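Local coordinates for alkaline phosphatase D (Bacillus subtilis, PDB 2YEQ), which hydrolyses phosphate esters, as a phosphodiesterase and alkaline phosphatase whose active site holds iron and calcium, at residues M66-P69 and S70-H73; T133-K136 and H137-K140; A193-K196 and A197-A201; I363-I366 and K367-L371; H390-F393 and E394-S397. All coordinates share one frame; numbering follows the deposited sequence.

Interaction 1. Residues M66-P69 and S70-H73. With PE5 (3,6,9,12,15,18,21,24-octaoxahexacosan-1-ol), chain B; EDO (1,2-ethanediol), chain R.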
loop_
_atom_site.group_PDB
_atom_site.type_symbol
_atom_site.label_atom_id
_atom_site.label_comp_id
_atom_site.label_asym_id
_atom_site.label_seq_id
_atom_site.Cartn_x
_atom_site.Cartn_y
_atom_site.Cartn_z
ATOM N N MET A 66 27.578 -3.176 7.362
ATOM C CA MET A 66 27.679 -2.770 8.761
ATOM C C MET A 66 26.358 -2.165 9.150
ATOM O O MET A 66 26.019 -1.069 8.674
ATOM C CB MET A 66 28.786 -1.730 8.953
ATOM C CG MET A 66 30.183 -2.236 8.705
ATOM S SD MET A 66 30.650 -3.644 9.729
ATOM C CE MET A 66 30.614 -2.968 11.386
ATOM N N ALA A 67 25.611 -2.866 10.002
ATOM C CA ALA A 67 24.365 -2.338 10.566
ATOM C C ALA A 67 24.730 -1.270 11.605
ATOM O O ALA A 67 25.568 -1.526 12.452
ATOM C CB ALA A 67 23.549 -3.469 11.212
ATOM N N LYS A 68 24.094 -0.100 11.554
ATOM C CA LYS A 68 24.474 1.055 12.405
ATOM C C LYS A 68 23.342 1.525 13.288
ATOM O O LYS A 68 22.189 1.532 12.845
ATOM C CB LYS A 68 24.844 2.277 11.560
ATOM C CG LYS A 68 25.557 1.991 10.278
ATOM C CD LYS A 68 26.190 3.256 9.705
ATOM C CE LYS A 68 25.199 4.110 8.926
ATOM N NZ LYS A 68 25.894 4.848 7.821
ATOM N N PRO A 69 23.679 1.996 14.491
ATOM C CA PRO A 69 22.681 2.549 15.408
ATOM C C PRO A 69 21.850 3.684 14.797
ATOM O O PRO A 69 20.663 3.796 15.101
ATOM C CB PRO A 69 23.524 3.088 16.594
ATOM C CG PRO A 69 24.861 2.492 16.456
ATOM C CD PRO A 69 25.054 2.092 15.030
ATOM N N SER A 70 22.466 4.525 13.964
ATOM C CA SER A 70 21.751 5.688 13.428
ATOM C C SER A 70 20.602 5.292 12.495
ATOM O O SER A 70 19.661 6.079 12.304
ATOM C CB SER A 70 22.699 6.637 12.720
ATOM O OG SER A 70 23.241 6.024 11.576
ATOM N N LEU A 71 20.650 4.061 11.974
ATOM C CA LEU A 71 19.534 3.498 11.202
ATOM C C LEU A 71 18.859 2.286 11.883
ATOM O O LEU A 71 18.346 1.379 11.207
ATOM C CB LEU A 71 20.038 3.128 9.811
ATOM C CG LEU A 71 20.549 4.306 8.944
ATOM C CD1 LEU A 71 21.186 3.772 7.681
ATOM C CD2 LEU A 71 19.461 5.256 8.569
ATOM N N ALA A 72 18.849 2.295 13.220
ATOM C CA ALA A 72 18.220 1.258 14.045
ATOM C C ALA A 72 18.738 -0.162 13.726
ATOM O O ALA A 72 18.019 -1.157 13.885
ATOM C CB ALA A 72 16.692 1.325 13.938
ATOM N N HIS A 73 19.993 -0.236 13.306
ATOM C CA HIS A 73 20.659 -1.482 12.907
ATOM C C HIS A 73 19.871 -2.221 11.810
ATOM O O HIS A 73 19.875 -3.468 11.725
ATOM C CB HIS A 73 20.914 -2.394 14.126
ATOM C CG HIS A 73 21.972 -1.877 15.047
ATOM N ND1 HIS A 73 21.685 -1.083 16.134
ATOM C CD2 HIS A 73 23.312 -2.047 15.045
ATOM C CE1 HIS A 73 22.805 -0.798 16.774
ATOM N NE2 HIS A 73 23.809 -1.361 16.127
HETATM C C50 PE5 B . 26.943 7.506 9.067
HETATM O O1 PE5 B . 25.522 7.680 8.945
HETATM C C1 PE5 B . 25.052 7.809 7.588
HETATM C C2 PE5 B . 23.678 7.153 7.364
HETATM O O2 PE5 B . 23.465 6.761 5.982
HETATM C C3 PE5 B . 23.978 5.466 5.634
HETATM C C4 PE5 B . 23.305 4.889 4.412
HETATM C C1 EDO R . 23.832 0.131 6.273
HETATM O O1 EDO R . 23.623 0.713 7.562
HETATM C C2 EDO R . 23.288 -1.292 6.267
HETATM O O2 EDO R . 22.721 -1.590 4.990
#
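Lys68 O is gripped twice: His73 N donates to it at 2.9 Å and Leu71 N at 3.1 Å, the two N-H groups arriving from opposite faces of the carbonyl plane, each well out of it. One residue on, Ala72 N reaches Pro69 O at 3.0 Å, so three backbone bonds fold 68-73 into a compact turn. The His73 imidazole lies with one face over the Lys68-Pro69 peptide, Lys68 C standing over the ring centre and Pro69 N nearer the rim; CE1 comes within 3.6 Å of Pro69 CA. Its CG is anti to the carbonyl carbon (chi1 -71°), which swings the ring back over that peptide, while NE2 is hydrogen-bonded to Gln42 O. Trimmed to an alanine, His73 would be likely to leave Gln42 O without this donor and the Lys68-Pro69 peptide without the ring packed on it. The Lys68 chain, bent at its third and fourth torsions, passes Ser70 OG with CE at 3.8 Å and gives a hydrogen bond from NZ to O1 of a bound polyether, 3.1 Å away. The turn links strand 59-67, an edge of the four-stranded antiparallel sheet, to strand 74-79, at the edge of the ten-stranded sheet; Leu71 and Ala72 rest on Glu244 of helix 228-245.

Interaction 2. Residues T133-K136 and H137-K140; sequences TAYK and HMAK
Tyr135 and Met138 lie side by side and point the same way, one helical turn apart, with Met138 CE 3.8 Å from Tyr135 CE1. The methionine chain runs out extended, CG anti to the backbone N (chi1 -169°), and bends only at its last torsion (-68°), bringing the methyl back to the ring. SD itself sits at the ring edge, 5.2 Å from the centroid, in a Met-aromatic contact. Tyr135 OH bonds to Gln125 OE1, which ties down the far end of the ring. This is helix 133-138 of the beta-alpha-beta unit formed with strands 117-122 and 145-148; Met138 packs on Val146 of the second strand, and Tyr135 also meets helix 193-201. Round the helix, Thr133 and His137 likewise lie side by side. Thr133 turns CG2 anti to its amide nitrogen, laying the methyl 3.7 Å from His137 NE2, and that nitrogen is hydrogen-bonded to Ala467 O. Beneath them run i to i+4 bonds: His137 N meets Thr133 O at 3.1 Å, nearly straight at 170°, and Ala139 N reaches Tyr135 O at 3.0 Å. Lys140 lays CG 3.8 Å from Lys136 O, and the two lysine ammonium groups, NZ to NZ, stay 5.4 Å apart.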
loop_
_atom_site.group_PDB
_atom_site.type_symbol
_atom_site.label_atom_id
_atom_site.label_comp_id
_atom_site.label_asym_id
_atom_site.label_seq_id
_atom_site.Cartn_x
_atom_site.Cartn_y
_atom_site.Cartn_z
ATOM N N THR A 133 -4.428 -12.763 9.299
ATOM C CA THR A 133 -4.774 -13.963 8.529
ATOM C C THR A 133 -4.632 -13.736 7.020
ATOM O O THR A 133 -4.192 -14.630 6.287
ATOM C CB THR A 133 -6.192 -14.363 8.846
ATOM O OG1 THR A 133 -6.395 -14.244 10.256
ATOM C CG2 THR A 133 -6.502 -15.817 8.363
ATOM N N ALA A 134 -4.960 -12.529 6.539
ATOM C CA ALA A 134 -4.795 -12.240 5.114
ATOM C C ALA A 134 -3.396 -12.546 4.624
ATOM O O ALA A 134 -3.226 -13.064 3.510
ATOM C CB ALA A 134 -5.185 -10.757 4.757
ATOM N N TYR A 135 -2.378 -12.209 5.424
ATOM C CA TYR A 135 -1.001 -12.439 5.015
ATOM C C TYR A 135 -0.575 -13.915 5.111
ATOM O O TYR A 135 0.303 -14.355 4.371
ATOM C CB TYR A 135 -0.036 -11.567 5.810
ATOM C CG TYR A 135 0.004 -10.116 5.380
ATOM C CD1 TYR A 135 0.303 -9.781 4.072
ATOM C CD2 TYR A 135 -0.256 -9.085 6.279
ATOM C CE1 TYR A 135 0.351 -8.469 3.653
ATOM C CE2 TYR A 135 -0.200 -7.739 5.873
ATOM C CZ TYR A 135 0.102 -7.434 4.562
ATOM O OH TYR A 135 0.177 -6.141 4.098
ATOM N N LYS A 136 -1.174 -14.658 6.019
ATOM C CA LYS A 136 -0.979 -16.119 6.064
ATOM C C LYS A 136 -1.400 -16.699 4.728
ATOM O O LYS A 136 -0.644 -17.434 4.104
ATOM C CB LYS A 136 -1.801 -16.746 7.180
ATOM C CG LYS A 136 -1.447 -18.215 7.427
ATOM C CD LYS A 136 -2.312 -18.799 8.515
ATOM C CE LYS A 136 -1.898 -20.230 8.861
ATOM N NZ LYS A 136 -0.773 -20.276 9.836
ATOM N N HIS A 137 -2.596 -16.327 4.268
ATOM C CA HIS A 137 -3.068 -16.744 2.942
ATOM C C HIS A 137 -2.229 -16.200 1.790
ATOM O O HIS A 137 -1.943 -16.936 0.829
ATOM C CB HIS A 137 -4.544 -16.371 2.746
ATOM C CG HIS A 137 -5.470 -17.069 3.693
ATOM N ND1 HIS A 137 -5.609 -18.446 3.723
ATOM C CD2 HIS A 137 -6.295 -16.586 4.651
ATOM C CE1 HIS A 137 -6.502 -18.773 4.641
ATOM N NE2 HIS A 137 -6.932 -17.663 5.225
ATOM N N MET A 138 -1.806 -14.933 1.861
ATOM C CA MET A 138 -1.053 -14.373 0.776
ATOM C C MET A 138 0.262 -15.102 0.582
ATOM O O MET A 138 0.708 -15.280 -0.550
ATOM C CB MET A 138 -0.764 -12.885 0.998
ATOM C CG MET A 138 -0.207 -12.186 -0.209
ATOM S SD MET A 138 0.365 -10.501 0.124
ATOM C CE MET A 138 -1.222 -9.776 0.456
ATOM N N ALA A 139 0.888 -15.499 1.691
ATOM C CA ALA A 139 2.199 -16.163 1.660
ATOM C C ALA A 139 2.138 -17.508 0.909
ATOM O O ALA A 139 3.160 -18.030 0.527
ATOM C CB ALA A 139 2.729 -16.373 3.078
ATOM N N LYS A 140 0.943 -18.057 0.736
ATOM C CA LYS A 140 0.758 -19.317 -0.016
ATOM C C LYS A 140 0.448 -19.093 -1.508
ATOM O O LYS A 140 0.326 -20.063 -2.263
ATOM C CB LYS A 140 -0.354 -20.134 0.634
ATOM C CG LYS A 140 -0.024 -20.574 2.068
ATOM C CD LYS A 140 -1.260 -21.053 2.787
ATOM C CE LYS A 140 -0.944 -22.042 3.913
ATOM N NZ LYS A 140 -2.066 -22.096 4.907
#

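Interaction 3. Residues A193-K196 and A197-A201; sequences ANLK and AAHAA. With PE5 (3,6,9,12,15,18,21,24-octaoxahexacosan-1-ol), chain D; EDO (1,2-ethanediol), chain C.
Lys196 O accepts from Ala200 N at 2.9 Å in the middle of helix 193-201, and Ala197 N, one residue on from the lysine, donates back to Ala193 O at 3.0 Å. The Ala197 methyl rests against the preceding turn, its CB 3.5 Å from both Ala193 O and Asn194 O. Lys196 keeps CG beside its backbone N and kinks at the third torsion (-75°), and its NZ is hydrogen-bonded to Thr10 O, a partner far back in the sequence. Leu195 supplies the side-chain packing. With CG anti to the backbone N (chi1 177°), the leucine lies alongside His199 and points the same way; CD1 is 3.6 Å from His199 CD2 and 3.7 Å from NE2. The imidazole is therefore bordered by an aliphatic branch, while NE2 keeps a hydrogen bond to Tyr152 OH and the ring stacks with that of Trp204. The backbone bond of this pair, His199 N to Leu195 O, measures 3.0 Å. At the end of the segment, Ala201 O accepts a 2.8 Å hydrogen bond from O1 of a bound ethanediol, and a polyether passes the methyls of Ala200 and Ala201. Together these make an alpha-helical i to i+4 ladder of small alanines with an i/i+4 Leu-His pair, Leu195 packing on Tyr135 of helix 133-138 and His199 on Ala14 of strand 13-16 in the ten-stranded sheet.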
loop_
_atom_site.group_PDB
_atom_site.type_symbol
_atom_site.label_atom_id
_atom_site.label_comp_id
_atom_site.label_asym_id
_atom_site.label_seq_id
_atom_site.Cartn_x
_atom_site.Cartn_y
_atom_site.Cartn_z
ATOM N N ALA A 193 3.937 -12.746 12.785
ATOM C CA ALA A 193 4.503 -13.885 12.039
ATOM C C ALA A 193 3.953 -13.982 10.626
ATOM O O ALA A 193 4.674 -14.358 9.704
ATOM C CB ALA A 193 4.269 -15.229 12.803
ATOM N N ASN A 194 2.683 -13.649 10.453
ATOM C CA ASN A 194 2.041 -13.756 9.153
ATOM C C ASN A 194 2.602 -12.729 8.179
ATOM O O ASN A 194 2.956 -13.046 7.033
ATOM C CB ASN A 194 0.530 -13.554 9.292
ATOM C CG ASN A 194 -0.114 -14.569 10.191
ATOM O OD1 ASN A 194 -0.728 -14.224 11.200
ATOM N ND2 ASN A 194 0.020 -15.817 9.839
ATOM N N LEU A 195 2.728 -11.485 8.646
ATOM C CA LEU A 195 3.320 -10.413 7.829
ATOM C C LEU A 195 4.755 -10.732 7.477
ATOM O O LEU A 195 5.184 -10.581 6.334
ATOM C CB LEU A 195 3.229 -9.055 8.577
ATOM C CG LEU A 195 3.854 -7.818 7.939
ATOM C CD1 LEU A 195 3.458 -7.664 6.470
ATOM C CD2 LEU A 195 3.443 -6.549 8.753
ATOM N N LYS A 196 5.518 -11.219 8.440
ATOM C CA LYS A 196 6.900 -11.632 8.164
ATOM C C LYS A 196 6.986 -12.733 7.100
ATOM O O LYS A 196 7.897 -12.738 6.293
ATOM C CB LYS A 196 7.608 -12.121 9.450
ATOM C CG LYS A 196 7.803 -11.058 10.496
ATOM C CD LYS A 196 8.791 -11.501 11.599
ATOM C CE LYS A 196 8.224 -12.479 12.570
ATOM N NZ LYS A 196 9.288 -12.820 13.560
ATOM N N ALA A 197 6.055 -13.683 7.127
ATOM C CA ALA A 197 6.041 -14.792 6.132
ATOM C C ALA A 197 5.761 -14.234 4.734
ATOM O O ALA A 197 6.404 -14.612 3.765
ATOM C CB ALA A 197 4.976 -15.839 6.505
ATOM N N ALA A 198 4.805 -13.315 4.653
ATOM C CA ALA A 198 4.488 -12.653 3.373
ATOM C C ALA A 198 5.658 -11.850 2.838
ATOM O O ALA A 198 5.910 -11.842 1.605
ATOM C CB ALA A 198 3.194 -11.812 3.502
ATOM N N HIS A 199 6.439 -11.229 3.740
ATOM C CA HIS A 199 7.649 -10.547 3.310
ATOM C C HIS A 199 8.731 -11.512 2.830
ATOM O O HIS A 199 9.418 -11.215 1.865
ATOM C CB HIS A 199 8.229 -9.633 4.407
ATOM C CG HIS A 199 7.603 -8.273 4.464
ATOM N ND1 HIS A 199 7.759 -7.350 3.455
ATOM C CD2 HIS A 199 6.851 -7.671 5.422
ATOM C CE1 HIS A 199 7.125 -6.233 3.790
ATOM N NE2 HIS A 199 6.571 -6.401 4.983
ATOM N N ALA A 200 8.914 -12.635 3.535
ATOM C CA ALA A 200 9.948 -13.611 3.179
ATOM C C ALA A 200 9.611 -14.343 1.857
ATOM O O ALA A 200 10.498 -14.784 1.139
ATOM C CB ALA A 200 10.159 -14.643 4.352
ATOM N N ALA A 201 8.334 -14.383 1.504
ATOM C CA ALA A 201 7.865 -15.115 0.315
ATOM C C ALA A 201 8.051 -14.409 -1.036
ATOM O O ALA A 201 8.215 -15.067 -2.079
ATOM C CB ALA A 201 6.390 -15.502 0.519
HETATM C C50 PE5 D . 12.458 -21.746 1.809
HETATM O O1 PE5 D . 12.188 -20.346 1.650
HETATM C C1 PE5 D . 10.872 -20.049 2.079
HETATM C C2 PE5 D . 10.458 -18.613 1.821
HETATM O O2 PE5 D . 9.554 -18.200 2.850
HETATM C C3 PE5 D . 8.164 -18.449 2.624
HETATM C C4 PE5 D . 7.351 -17.781 3.713
HETATM C C1 EDO C . 9.113 -15.412 -5.107
HETATM O O1 EDO C . 9.909 -14.615 -4.241
HETATM C C2 EDO C . 8.560 -14.555 -6.229
HETATM O O2 EDO C . 8.073 -15.452 -7.233
#

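Interaction 4. Residues I363-I366 and K367-L371; sequences INFI and KSKNL. With PE5 (3,6,9,12,15,18,21,24-octaoxahexacosan-1-ol), chain E.
Phe365 O takes the Ser368 hydroxyl as donor, OG at 2.8 Å, where the last turn of helix 356-368 closes in a Schellman motif. Asn370, with positive phi (60°), turns the chain back: Asn370 N bonds to Lys367 O at 2.9 Å, and Leu371 N reaches Ile366 O at 3.2 Å, close to straight (174°). Lys369 N lies between the carbonyls of Phe365 and Ile366, bonding weakly to each. Leu371 then crosses Ile366 at about a right angle, its CB 4.0 Å from Ile366 CG2; this is the hydrophobic contact that commonly accompanies the motif. The Phe365 ring, its CG anti to the backbone N (chi1 -174°), has Ser368 OG over one face toward the rim, and the Lys369 chain crosses it obliquely, CE 3.7 Å from CZ. Ile363 O accepts from Lys367 N at 2.8 Å, and Asn364 O from Ser368 N. In the next shell Phe365 stacks with Phe315 and touches Leu318, both of helix 308-320, while Ile366 packs on Leu318 and on Phe401 of strand 400-406, so the helix end is seated on a neighbouring helix and on the seven-stranded mixed sheet. The bend of Lys369 at its second torsion carries its ammonium into a bound polyether, which curls round it, somewhat as a crown ether does: NZ donates to O5 at 2.8 Å and O1 at 3.0 Å, and weakly to O2.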
loop_
_atom_site.group_PDB
_atom_site.type_symbol
_atom_site.label_atom_id
_atom_site.label_comp_id
_atom_site.label_asym_id
_atom_site.label_seq_id
_atom_site.Cartn_x
_atom_site.Cartn_y
_atom_site.Cartn_z
ATOM N N ILE A 363 -6.254 12.647 -16.906
ATOM C CA ILE A 363 -7.140 12.074 -17.901
ATOM C C ILE A 363 -6.937 12.725 -19.274
ATOM O O ILE A 363 -6.888 12.027 -20.274
ATOM C CB ILE A 363 -8.605 12.129 -17.454
ATOM C CG1 ILE A 363 -8.799 11.230 -16.222
ATOM C CG2 ILE A 363 -9.523 11.652 -18.589
ATOM C CD1 ILE A 363 -10.150 11.344 -15.567
ATOM N N ASN A 364 -6.789 14.048 -19.318
ATOM C CA ASN A 364 -6.551 14.753 -20.575
ATOM C C ASN A 364 -5.293 14.293 -21.246
ATOM O O ASN A 364 -5.253 14.149 -22.481
ATOM C CB ASN A 364 -6.507 16.286 -20.393
ATOM C CG ASN A 364 -7.884 16.888 -20.211
ATOM O OD1 ASN A 364 -8.892 16.221 -20.399
ATOM N ND2 ASN A 364 -7.930 18.163 -19.820
ATOM N N PHE A 365 -4.250 14.054 -20.458
ATOM C CA PHE A 365 -3.028 13.560 -21.051
ATOM C C PHE A 365 -3.233 12.143 -21.631
ATOM O O PHE A 365 -2.749 11.843 -22.728
ATOM C CB PHE A 365 -1.878 13.549 -20.058
ATOM C CG PHE A 365 -0.589 13.174 -20.678
ATOM C CD1 PHE A 365 0.151 14.107 -21.362
ATOM C CD2 PHE A 365 -0.155 11.860 -20.661
ATOM C CE1 PHE A 365 1.339 13.750 -21.976
ATOM C CE2 PHE A 365 1.007 11.495 -21.267
ATOM C CZ PHE A 365 1.766 12.433 -21.939
ATOM N N ILE A 366 -3.944 11.297 -20.887
ATOM C CA ILE A 366 -4.221 9.905 -21.297
ATOM C C ILE A 366 -5.045 9.883 -22.613
ATOM O O ILE A 366 -4.710 9.143 -23.542
ATOM C CB ILE A 366 -4.971 9.157 -20.186
ATOM C CG1 ILE A 366 -4.017 8.794 -19.052
ATOM C CG2 ILE A 366 -5.670 7.881 -20.694
ATOM C CD1 ILE A 366 -4.780 8.334 -17.794
ATOM N N LYS A 367 -6.109 10.692 -22.660
ATOM C CA LYS A 367 -6.875 10.974 -23.885
ATOM C C LYS A 367 -5.991 11.405 -25.031
ATOM O O LYS A 367 -6.117 10.881 -26.123
ATOM C CB LYS A 367 -7.854 12.115 -23.655
ATOM C CG LYS A 367 -9.112 11.732 -22.972
ATOM C CD LYS A 367 -9.928 12.966 -22.635
ATOM C CE LYS A 367 -10.479 13.642 -23.878
ATOM N NZ LYS A 367 -11.296 14.810 -23.490
ATOM N N SER A 368 -5.112 12.372 -24.787
ATOM C CA SER A 368 -4.227 12.889 -25.829
ATOM C C SER A 368 -3.340 11.807 -26.458
ATOM O O SER A 368 -2.924 11.935 -27.603
ATOM C CB SER A 368 -3.360 14.043 -25.306
ATOM O OG SER A 368 -2.091 13.592 -24.810
ATOM N N LYS A 369 -3.015 10.758 -25.706
ATOM C CA LYS A 369 -2.191 9.677 -26.248
ATOM C C LYS A 369 -3.026 8.479 -26.692
ATOM O O LYS A 369 -2.484 7.455 -27.087
ATOM C CB LYS A 369 -1.152 9.248 -25.223
ATOM C CG LYS A 369 -0.230 10.364 -24.815
ATOM C CD LYS A 369 0.711 10.721 -25.941
ATOM C CE LYS A 369 1.503 11.973 -25.642
ATOM N NZ LYS A 369 2.663 12.076 -26.561
ATOM N N ASN A 370 -4.336 8.611 -26.604
ATOM C CA ASN A 370 -5.255 7.589 -27.047
ATOM C C ASN A 370 -5.107 6.245 -26.329
ATOM O O ASN A 370 -5.323 5.197 -26.934
ATOM C CB ASN A 370 -5.131 7.392 -28.570
ATOM C CG ASN A 370 -6.368 6.775 -29.172
ATOM O OD1 ASN A 370 -7.477 6.961 -28.670
ATOM N ND2 ASN A 370 -6.186 6.013 -30.244
ATOM N N LEU A 371 -4.766 6.274 -25.039
ATOM C CA LEU A 371 -4.523 5.031 -24.294
ATOM C C LEU A 371 -5.829 4.366 -23.905
ATOM O O LEU A 371 -6.814 5.021 -23.541
ATOM C CB LEU A 371 -3.674 5.296 -23.040
ATOM C CG LEU A 371 -2.315 5.957 -23.233
ATOM C CD1 LEU A 371 -1.623 6.130 -21.873
ATOM C CD2 LEU A 371 -1.431 5.166 -24.182
HETATM O O1 PE5 E . 4.171 9.843 -27.776
HETATM C C1 PE5 E . 3.519 9.594 -29.023
HETATM C C2 PE5 E . 2.921 10.875 -29.598
HETATM O O2 PE5 E . 1.504 10.874 -29.398
HETATM C C3 PE5 E . 0.835 11.982 -30.012
HETATM C C4 PE5 E . 1.073 13.261 -29.225
HETATM O O3 PE5 E . -0.170 13.930 -29.049
HETATM C C5 PE5 E . -0.530 14.279 -27.710
HETATM C C6 PE5 E . 0.232 15.505 -27.210
HETATM O O4 PE5 E . 1.082 15.175 -26.103
HETATM C C7 PE5 E . 2.475 15.380 -26.380
HETATM C C8 PE5 E . 3.318 15.208 -25.121
HETATM O O5 PE5 E . 4.081 14.006 -25.207
#

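Interaction 5. Residues H390-F393 and E394-S397; sequences HVDF and EKTS. With EDO (1,2-ethanediol), chain F.
The His390 imidazole lies with one face toward Thr396, whose CA stands 4.0 Å from the ring centroid, 21° off the normal, in a CH-pi contact displaced toward the rim. His390 CG is anti to the carbonyl carbon (chi1 -73°), which lays the ring against Thr396; its CD2 also comes 3.6 Å from Lys395 O. With a serine in place of His390 the ring is gone, and Thr396 would probably lose its packing partner and the 394-397 limb be freer to move. Asp392 makes the second set of contacts. Its OD1 accepts from Glu394 N at 3.0 Å through the anti lone pair, and the carboxylates of Asp392 and Glu394 are nearly coplanar, 18° apart, though their side chains cross. Lys395 slants across Asp392, CD 3.7 Å from OD2, while its NZ stays 5.2 Å from that oxygen. The backbone bond Lys395 N to Asp392 O measures 3.0 Å. Ser398 OG bonds to both Asp392 O and Lys395 O. The backbone from Asp392 to Lys395 is a type I beta turn, with an Asx turn made by Asp392 OD1 and Glu394 N within it, in the surface connection between antiparallel strands 384-390 and 400-406.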
loop_
_atom_site.group_PDB
_atom_site.type_symbol
_atom_site.label_atom_id
_atom_site.label_comp_id
_atom_site.label_asym_id
_atom_site.label_seq_id
_atom_site.Cartn_x
_atom_site.Cartn_y
_atom_site.Cartn_z
ATOM N N HIS A 390 -13.877 6.010 -17.564
ATOM C CA HIS A 390 -14.304 6.647 -18.822
ATOM C C HIS A 390 -13.570 7.965 -19.081
ATOM O O HIS A 390 -13.263 8.704 -18.138
ATOM C CB HIS A 390 -15.805 6.905 -18.748
ATOM C CG HIS A 390 -16.633 5.672 -18.866
ATOM N ND1 HIS A 390 -16.975 4.896 -17.778
ATOM C CD2 HIS A 390 -17.216 5.092 -19.940
ATOM C CE1 HIS A 390 -17.732 3.893 -18.179
ATOM N NE2 HIS A 390 -17.887 3.984 -19.489
ATOM N N VAL A 391 -13.306 8.291 -20.346
ATOM C CA VAL A 391 -12.576 9.537 -20.657
ATOM C C VAL A 391 -13.325 10.796 -20.210
ATOM O O VAL A 391 -12.707 11.833 -20.007
ATOM C CB VAL A 391 -12.170 9.669 -22.136
ATOM C CG1 VAL A 391 -11.178 8.577 -22.485
ATOM C CG2 VAL A 391 -13.407 9.670 -23.089
ATOM N N ASP A 392 -14.634 10.680 -20.039
ATOM C CA ASP A 392 -15.428 11.710 -19.410
ATOM C C ASP A 392 -16.167 11.037 -18.277
ATOM O O ASP A 392 -17.022 10.184 -18.510
ATOM C CB ASP A 392 -16.415 12.321 -20.418
ATOM C CG ASP A 392 -17.117 13.547 -19.868
ATOM O OD1 ASP A 392 -17.539 13.512 -18.704
ATOM O OD2 ASP A 392 -17.241 14.541 -20.610
ATOM N N PHE A 393 -15.844 11.443 -17.047
ATOM C CA PHE A 393 -16.371 10.794 -15.847
ATOM C C PHE A 393 -17.859 10.955 -15.637
ATOM O O PHE A 393 -18.423 10.280 -14.782
ATOM C CB PHE A 393 -15.607 11.289 -14.594
ATOM C CG PHE A 393 -14.354 10.491 -14.287
ATOM C CD1 PHE A 393 -13.732 9.734 -15.263
ATOM C CD2 PHE A 393 -13.816 10.487 -13.004
ATOM C CE1 PHE A 393 -12.596 9.003 -14.985
ATOM C CE2 PHE A 393 -12.683 9.754 -12.718
ATOM C CZ PHE A 393 -12.072 9.009 -13.707
ATOM N N GLU A 394 -18.493 11.837 -16.412
ATOM C CA GLU A 394 -19.938 12.047 -16.344
ATOM C C GLU A 394 -20.715 11.260 -17.425
ATOM O O GLU A 394 -21.934 11.190 -17.376
ATOM C CB GLU A 394 -20.231 13.549 -16.470
ATOM C CG GLU A 394 -19.564 14.420 -15.400
ATOM C CD GLU A 394 -20.533 14.861 -14.337
ATOM O OE1 GLU A 394 -21.252 15.857 -14.590
ATOM O OE2 GLU A 394 -20.582 14.200 -13.268
ATOM N N LYS A 395 -20.011 10.651 -18.375
ATOM C CA LYS A 395 -20.656 9.968 -19.506
ATOM C C LYS A 395 -20.259 8.492 -19.606
ATOM O O LYS A 395 -19.124 8.156 -20.001
ATOM C CB LYS A 395 -20.274 10.634 -20.821
ATOM C CG LYS A 395 -20.656 12.080 -20.973
ATOM C CD LYS A 395 -19.990 12.699 -22.219
ATOM C CE LYS A 395 -20.472 12.075 -23.507
ATOM N NZ LYS A 395 -20.047 12.894 -24.677
ATOM N N THR A 396 -21.190 7.607 -19.289
ATOM C CA THR A 396 -20.955 6.183 -19.508
ATOM C C THR A 396 -20.887 5.824 -20.993
ATOM O O THR A 396 -20.371 4.773 -21.357
ATOM C CB THR A 396 -22.003 5.314 -18.816
ATOM O OG1 THR A 396 -23.304 5.785 -19.145
ATOM C CG2 THR A 396 -21.826 5.359 -17.301
ATOM N N SER A 397 -21.381 6.701 -21.859
ATOM C CA SER A 397 -21.223 6.511 -23.286
ATOM C C SER A 397 -19.809 6.837 -23.770
ATOM O O SER A 397 -19.441 6.471 -24.877
ATOM C CB SER A 397 -22.252 7.360 -24.043
ATOM O OG SER A 397 -22.038 8.749 -23.845
HETATM C C1 EDO F . -20.744 8.306 -14.931
HETATM O O1 EDO F . -21.217 8.201 -13.571
HETATM C C2 EDO F . -19.837 7.160 -15.384
HETATM O O2 EDO F . -18.446 7.519 -15.595
#

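From the N terminus the five contacts follow in series, none enclosing or crossing another, and each closes a short turn. Interaction 1, in the N-terminal domain, makes the connection between strands 59-67 and 74-79. Interactions 2 and 3 lie on adjoining helices with centres about 8 Å apart; Tyr135 CD1 meets Ala198 CB at 3.6 Å, and Lys136 CB meets Asn194 ND2. On the far side of the molecule from interactions 1 and 3, interaction 4 ends helix 356-368 and interaction 5 turns the chain between strands 384-390 and 400-406. These two touch where Ile363 packs on Phe393 and Lys367 on Val391. Interactions 1 and 5 are farthest apart, about 52 Å between centres.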